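Side-chain contact in transcriptional regulator (NtrC family) (Aquifex aeolicus, PDB 3DZD), which probably activates sigma54-dependent transcription as an NtrC-type response regulator with an ATP-hydrolysing AAA+ domain: residues K272-E277 against G281-D286. Sequence-based numbering, arbitrary orientation.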
ATOM      1  N   LYS A 272     -23.323  16.776  10.395  1.00 45.48           N
ATOM      2  CA  LYS A 272     -24.202  17.283  11.446  1.00 48.69           C
ATOM      3  C   LYS A 272     -23.645  18.580  11.993  1.00 48.87           C
ATOM      4  O   LYS A 272     -22.483  18.905  11.773  1.00 47.71           O
ATOM      5  CB  LYS A 272     -24.286  16.282  12.596  1.00 54.33           C
ATOM      6  CG  LYS A 272     -24.713  14.882  12.195  1.00 56.72           C
ATOM      7  CD  LYS A 272     -24.994  14.034  13.430  1.00 57.99           C
ATOM      8  CE  LYS A 272     -25.026  12.553  13.101  1.00 58.71           C
ATOM      9  NZ  LYS A 272     -25.779  12.292  11.844  1.00 71.36           N
ATOM     10  N   ASN A 273     -24.470  19.331  12.712  1.00 46.59           N
ATOM     11  CA  ASN A 273     -23.950  20.456  13.466  1.00 49.18           C
ATOM     12  C   ASN A 273     -23.659  19.970  14.873  1.00 52.50           C
ATOM     13  O   ASN A 273     -24.548  19.951  15.719  1.00 54.81           O
ATOM     14  CB  ASN A 273     -24.945  21.613  13.492  1.00 55.46           C
ATOM     15  CG  ASN A 273     -24.420  22.811  14.252  1.00 58.28           C
ATOM     16  OD1 ASN A 273     -23.624  22.675  15.185  1.00 58.74           O
ATOM     17  ND2 ASN A 273     -24.858  23.996  13.855  1.00 65.80           N
ATOM     18  N   LEU A 274     -22.414  19.571  15.118  1.00 41.28           N
ATOM     19  CA  LEU A 274     -22.080  18.873  16.354  1.00 42.76           C
ATOM     20  C   LEU A 274     -22.301  19.692  17.603  1.00 46.69           C
ATOM     21  O   LEU A 274     -22.572  19.139  18.662  1.00 50.42           O
ATOM     22  CB  LEU A 274     -20.654  18.346  16.321  1.00 41.09           C
ATOM     23  CG  LEU A 274     -20.479  17.044  15.539  1.00 40.51           C
ATOM     24  CD1 LEU A 274     -19.023  16.620  15.616  1.00 40.17           C
ATOM     25  CD2 LEU A 274     -21.392  15.960  16.087  1.00 40.76           C
ATOM     26  N   GLU A 275     -22.179  21.007  17.493  1.00 56.69           N
ATOM     27  CA  GLU A 275     -22.500  21.860  18.626  1.00 60.81           C
ATOM     28  C   GLU A 275     -23.948  21.654  19.064  1.00 69.01           C
ATOM     29  O   GLU A 275     -24.264  21.754  20.247  1.00 75.55           O
ATOM     30  CB  GLU A 275     -22.254  23.322  18.283  1.00 63.12           C
ATOM     31  CG  GLU A 275     -20.882  23.827  18.678  1.00 60.23           C
ATOM     32  CD  GLU A 275     -20.689  25.285  18.314  1.00 76.12           C
ATOM     33  OE1 GLU A 275     -20.553  26.114  19.239  1.00 82.98           O
ATOM     34  OE2 GLU A 275     -20.692  25.601  17.099  1.00 71.63           O
ATOM     35  N   GLU A 276     -24.824  21.354  18.108  1.00 67.58           N
ATOM     36  CA  GLU A 276     -26.229  21.091  18.408  1.00 73.16           C
ATOM     37  C   GLU A 276     -26.429  19.696  18.985  1.00 77.01           C
ATOM     38  O   GLU A 276     -27.312  19.479  19.812  1.00 88.03           O
ATOM     39  CB  GLU A 276     -27.097  21.265  17.159  1.00 73.75           C
ATOM     40  CG  GLU A 276     -27.002  22.642  16.529  1.00 81.55           C
ATOM     41  CD  GLU A 276     -27.086  23.760  17.555  1.00 95.15           C
ATOM     42  OE1 GLU A 276     -26.467  24.823  17.324  1.00 92.82           O
ATOM     43  OE2 GLU A 276     -27.765  23.576  18.590  1.00100.69           O
ATOM     44  N   GLU A 277     -25.611  18.751  18.541  1.00 61.54           N
ATOM     45  CA  GLU A 277     -25.689  17.383  19.029  1.00 58.04           C
ATOM     46  C   GLU A 277     -25.258  17.298  20.486  1.00 63.94           C
ATOM     47  O   GLU A 277     -25.691  16.408  21.218  1.00 69.62           O
ATOM     48  CB  GLU A 277     -24.821  16.464  18.176  1.00 54.73           C
ATOM     49  CG  GLU A 277     -25.293  16.337  16.753  1.00 52.72           C
ATOM     50  CD  GLU A 277     -26.713  15.808  16.670  1.00 65.49           C
ATOM     51  OE1 GLU A 277     -27.047  14.865  17.424  1.00 69.58           O
ATOM     52  OE2 GLU A 277     -27.496  16.337  15.853  1.00 65.73           O
ATOM     53  N   GLY A 281     -27.357  16.169  23.910  1.00 78.68           N
ATOM     54  CA  GLY A 281     -26.697  15.098  24.631  1.00 69.82           C
ATOM     55  C   GLY A 281     -26.378  13.882  23.785  1.00 71.05           C
ATOM     56  O   GLY A 281     -26.347  12.767  24.295  1.00 70.26           O
ATOM     57  N   ASN A 282     -26.139  14.087  22.493  1.00 76.51           N
ATOM     58  CA  ASN A 282     -25.813  12.979  21.596  1.00 70.18           C
ATOM     59  C   ASN A 282     -24.335  12.924  21.224  1.00 61.57           C
ATOM     60  O   ASN A 282     -23.920  12.118  20.389  1.00 51.75           O
ATOM     61  CB  ASN A 282     -26.661  13.050  20.328  1.00 71.84           C
ATOM     62  CG  ASN A 282     -28.142  13.087  20.622  1.00 79.08           C
ATOM     63  OD1 ASN A 282     -28.588  12.635  21.679  1.00 85.09           O
ATOM     64  ND2 ASN A 282     -28.917  13.626  19.690  1.00 75.87           N
ATOM     65  N   PHE A 283     -23.545  13.792  21.842  1.00 60.72           N
ATOM     66  CA  PHE A 283     -22.117  13.851  21.565  1.00 55.04           C
ATOM     67  C   PHE A 283     -21.384  14.566  22.691  1.00 56.17           C
ATOM     68  O   PHE A 283     -21.786  15.652  23.113  1.00 60.26           O
ATOM     69  CB  PHE A 283     -21.857  14.555  20.232  1.00 54.70           C
ATOM     70  CG  PHE A 283     -20.514  14.255  19.648  1.00 46.22           C
ATOM     71  CD1 PHE A 283     -20.336  13.162  18.812  1.00 46.46           C
ATOM     72  CD2 PHE A 283     -19.422  15.049  19.948  1.00 45.28           C
ATOM     73  CE1 PHE A 283     -19.088  12.876  18.272  1.00 44.15           C
ATOM     74  CE2 PHE A 283     -18.173  14.767  19.413  1.00 46.32           C
ATOM     75  CZ  PHE A 283     -18.008  13.683  18.575  1.00 40.48           C
ATOM     76  N   ARG A 284     -20.310  13.946  23.175  1.00 54.23           N
ATOM     77  CA  ARG A 284     -19.537  14.499  24.281  1.00 59.74           C
ATOM     78  C   ARG A 284     -18.959  15.857  23.935  1.00 60.42           C
ATOM     79  O   ARG A 284     -18.419  16.064  22.851  1.00 63.82           O
ATOM     80  CB  ARG A 284     -18.401  13.558  24.679  1.00 63.43           C
ATOM     81  CG  ARG A 284     -18.822  12.120  24.915  1.00 59.00           C
ATOM     82  CD  ARG A 284     -17.630  11.332  25.412  1.00 57.64           C
ATOM     83  NE  ARG A 284     -17.030  11.984  26.572  1.00 59.49           N
ATOM     84  CZ  ARG A 284     -17.144  11.530  27.815  1.00 64.66           C
ATOM     85  NH1 ARG A 284     -17.824  10.412  28.050  1.00 60.21           N
ATOM     86  NH2 ARG A 284     -16.574  12.183  28.820  1.00 60.83           N
ATOM     87  N   GLU A 285     -19.060  16.774  24.881  1.00 45.93           N
ATOM     88  CA  GLU A 285     -18.631  18.146  24.685  1.00 50.34           C
ATOM     89  C   GLU A 285     -17.107  18.257  24.694  1.00 43.29           C
ATOM     90  O   GLU A 285     -16.523  18.996  23.897  1.00 42.76           O
ATOM     91  CB  GLU A 285     -19.237  19.028  25.780  1.00 54.01           C
ATOM     92  CG  GLU A 285     -19.004  20.513  25.615  1.00 62.93           C
ATOM     93  CD  GLU A 285     -19.474  21.306  26.825  1.00 70.33           C
ATOM     94  OE1 GLU A 285     -20.056  20.699  27.749  1.00 77.55           O
ATOM     95  OE2 GLU A 285     -19.259  22.535  26.852  1.00 55.43           O
ATOM     96  N   ASP A 286     -16.468  17.527  25.603  1.00 58.37           N
ATOM     97  CA  ASP A 286     -15.021  17.597  25.750  1.00 58.66           C
ATOM     98  C   ASP A 286     -14.328  16.972  24.547  1.00 56.76           C
ATOM     99  O   ASP A 286     -13.264  17.419  24.138  1.00 54.43           O
ATOM    100  CB  ASP A 286     -14.565  16.934  27.058  1.00 56.84           C
ATOM    101  CG  ASP A 286     -15.128  15.521  27.243  1.00 63.19           C
ATOM    102  OD1 ASP A 286     -15.798  14.996  26.327  1.00 62.04           O
ATOM    103  OD2 ASP A 286     -14.896  14.933  28.322  1.00 63.67           O
TER
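E277 and N282 meet twice, once through backbone and once through side chains. The amide N of N282 donates to E277 O at 2.7 Å, and N282 ND2 reaches E277 OE1 at 3.2 Å with an N-H...O angle of 161°. The carboxylate oxygen lies almost in the plane of the N282 amide, while the two flat groups are turned 31° apart. The chain of E277 bends at chi2, which folds OE1 back beside N282, 3.4 Å from N282 CB. Replacing E277 by an alanine is likely to leave the N282 amide without this acceptor and free to turn. L274 CD2 sits over one face of the F283 ring, 4.2 Å from its centroid and 19° off the normal, a CH-pi contact displaced toward the rim. With F283 CG anti to the backbone N, the ring is carried under the leucine, and F283 CB also packs 4.1 Å from E277 CB. The chain turns here through a Schellman motif ending helix 274-279, with G281 at positive phi and two bonds back into the last turn, the N282 N to E277 O bond fitting its 6→1 link; it then runs on into helix 285-291 of the AAA+ sigma-54 interaction domain. N273 caps the start of helix 274-279, its OD1 accepting a weak bond from E276 N. Y288 of helix 285-291 touches both L274 and F283, and F283 also packs on Q239 of helix 236-248. R284, at the N-cap position of helix 285-291, forms a side-on salt bridge with D286, NE to OD1 and NH2 to OD2, while its backbone N donates to Q239 OE1.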